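Local structure of oligopeptide-binding protein appA (Bacillus subtilis, 1XOC) at residues M417-S422 against K438-V443. The protein binds oligopeptides as the receptor component of an ABC-type peptide permease that can substitute for the Opp system in sporulation and genetic competence in Bacillus subtilis. Residues are numbered along the deposited sequence; the frame is centred on the assembly and turned at random.
Sequences MGWSLS and KGLNYV
Trp419, Leu440 and Tyr442 all set CG anti to the carbonyl carbon; in Trp419 this (chi1 -76°), with chi2 at 117°, carries the six-membered part of the indole to the loop residues although the nearest CA atoms, those of Trp419 and Leu440, are 10.5 Å apart. The meeting point is the far corner of the indole. Trp419 CH2 lies 3.8 Å from Tyr442 CE2 and 3.9 Å from Leu440 CB, so one ring atom serves both partners; Leu440 CD1 follows at 4.0 Å from the same CH2. The phenol and the six-membered ring are nearly parallel, at 20°, yet their centroids stand 5.9 Å apart, which means the rings have slid past each other and barely overlap. The contact is thus an apolar touch between ring atoms, not a full stack. The loop folds tightly here: Asn441 centres an inverse gamma turn, and Leu440 O sits 3.7 Å above one face of the Tyr442 ring, offset toward its rim. The polar ends are fixed by outside partners, Trp419 NE1 by the hydroxyl of Tyr483 and Tyr442 OH by Asn406 OD1, which should limit turning of both rings. An alanine in place of Trp419 would remove the indole and is likely to leave Leu440 and Tyr442 facing a gap, with Tyr483 deprived of its indole partner. All three touching residues are buried beside the peptide site: Gly418, Trp419 and Ser420 pair antiparallel with the bound peptide, and Tyr442 OH makes a weak hydrogen bond to one of its polar side chains. The contact thus joins the peptide-binding strand 414-420, flanked by strand 265-271, to the loop between helices 428-431 and 448-457, with Met405 of helix 398-405 packing against Tyr442.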
loop_
_atom_site.group_PDB
_atom_site.type_symbol
_atom_site.label_atom_id
_atom_site.label_comp_id
_atom_site.label_asym_id
_atom_site.label_seq_id
_atom_site.Cartn_x
_atom_site.Cartn_y
_atom_site.Cartn_z
ATOM N N MET A 417 9.993 -5.403 -2.237
ATOM C CA MET A 417 8.801 -4.869 -1.558
ATOM C C MET A 417 7.821 -4.421 -2.606
ATOM O O MET A 417 8.188 -4.337 -3.770
ATOM C CB MET A 417 9.182 -3.712 -0.658
ATOM C CG MET A 417 8.138 -3.149 0.287
ATOM S SD MET A 417 7.151 -4.322 1.185
ATOM C CE MET A 417 8.377 -5.306 2.007
ATOM N N GLY A 418 6.570 -4.234 -2.207
ATOM C CA GLY A 418 5.613 -3.606 -3.104
ATOM C C GLY A 418 4.887 -2.418 -2.514
ATOM O O GLY A 418 4.783 -2.271 -1.304
ATOM N N TRP A 419 4.347 -1.590 -3.406
ATOM C CA TRP A 419 3.359 -0.545 -3.057
ATOM C C TRP A 419 1.978 -0.898 -3.593
ATOM O O TRP A 419 1.857 -1.292 -4.731
ATOM C CB TRP A 419 3.749 0.812 -3.677
ATOM C CG TRP A 419 4.886 1.504 -2.963
ATOM C CD1 TRP A 419 6.119 1.815 -3.471
ATOM C CD2 TRP A 419 4.883 1.986 -1.613
ATOM N NE1 TRP A 419 6.886 2.431 -2.510
ATOM C CE2 TRP A 419 6.161 2.537 -1.358
ATOM C CE3 TRP A 419 3.942 1.989 -0.606
ATOM C CZ2 TRP A 419 6.493 3.122 -0.144
ATOM C CZ3 TRP A 419 4.283 2.565 0.623
ATOM C CH2 TRP A 419 5.553 3.093 0.840
ATOM N N SER A 420 0.963 -0.789 -2.750
ATOM C CA SER A 420 -0.434 -0.619 -3.192
ATOM C C SER A 420 -0.611 0.877 -3.408
ATOM O O SER A 420 -0.645 1.653 -2.468
ATOM C CB SER A 420 -1.387 -1.113 -2.119
ATOM O OG SER A 420 -2.706 -0.830 -2.506
ATOM N N LEU A 421 -0.705 1.289 -4.662
ATOM C CA LEU A 421 -0.577 2.689 -4.967
ATOM C C LEU A 421 -1.789 3.493 -4.604
ATOM O O LEU A 421 -2.887 2.987 -4.505
ATOM C CB LEU A 421 -0.254 2.860 -6.454
ATOM C CG LEU A 421 1.123 2.296 -6.819
ATOM C CD1 LEU A 421 1.261 2.080 -8.312
ATOM C CD2 LEU A 421 2.257 3.172 -6.302
ATOM N N SER A 422 -1.581 4.780 -4.387
ATOM C CA SER A 422 -2.712 5.671 -4.228
ATOM C C SER A 422 -3.529 5.711 -5.515
ATOM O O SER A 422 -2.971 5.655 -6.627
ATOM C CB SER A 422 -2.232 7.081 -3.915
ATOM O OG SER A 422 -3.352 7.893 -3.638
ATOM N N LYS A 438 9.646 11.438 8.632
ATOM C CA LYS A 438 8.434 10.925 9.258
ATOM C C LYS A 438 7.419 10.358 8.270
ATOM O O LYS A 438 6.279 10.161 8.652
ATOM C CB LYS A 438 7.744 11.999 10.107
ATOM C CG LYS A 438 8.638 12.839 10.999
ATOM C CD LYS A 438 7.868 14.023 11.577
ATOM C CE LYS A 438 8.702 14.790 12.579
ATOM N NZ LYS A 438 7.847 15.671 13.435
ATOM N N GLY A 439 7.813 10.088 7.035
ATOM C CA GLY A 439 6.907 9.550 6.025
ATOM C C GLY A 439 7.400 8.306 5.334
ATOM O O GLY A 439 8.138 7.498 5.910
ATOM N N LEU A 440 6.981 8.140 4.079
ATOM C CA LEU A 440 7.186 6.907 3.344
ATOM C C LEU A 440 8.413 6.865 2.429
ATOM O O LEU A 440 8.552 5.954 1.633
ATOM C CB LEU A 440 5.942 6.631 2.494
ATOM C CG LEU A 440 4.570 6.694 3.169
ATOM C CD1 LEU A 440 3.473 6.229 2.197
ATOM C CD2 LEU A 440 4.520 5.871 4.408
ATOM N N ASN A 441 9.322 7.838 2.574
ATOM C CA ASN A 441 10.569 7.843 1.778
ATOM C C ASN A 441 11.615 7.055 2.565
ATOM O O ASN A 441 12.622 7.601 3.039
ATOM C CB ASN A 441 11.008 9.277 1.436
ATOM C CG ASN A 441 12.147 9.354 0.402
ATOM O OD1 ASN A 441 12.834 8.372 0.124
ATOM N ND2 ASN A 441 12.332 10.549 -0.159
ATOM N N TYR A 442 11.382 5.749 2.611
ATOM C CA TYR A 442 12.147 4.839 3.442
ATOM C C TYR A 442 13.558 4.682 2.950
ATOM O O TYR A 442 14.407 4.239 3.718
ATOM C CB TYR A 442 11.505 3.457 3.432
ATOM C CG TYR A 442 10.072 3.381 3.914
ATOM C CD1 TYR A 442 9.616 4.139 4.977
ATOM C CD2 TYR A 442 9.163 2.530 3.285
ATOM C CE1 TYR A 442 8.295 4.035 5.435
ATOM C CE2 TYR A 442 7.852 2.419 3.739
ATOM C CZ TYR A 442 7.420 3.173 4.802
ATOM O OH TYR A 442 6.110 3.054 5.249
ATOM N N VAL A 443 13.805 4.969 1.673
ATOM C CA VAL A 443 15.143 4.753 1.076
ATOM C C VAL A 443 16.044 5.993 1.073
ATOM O O VAL A 443 17.159 5.960 0.521
ATOM C CB VAL A 443 15.050 4.172 -0.367
ATOM C CG1 VAL A 443 14.434 2.761 -0.356
ATOM C CG2 VAL A 443 14.272 5.125 -1.299
#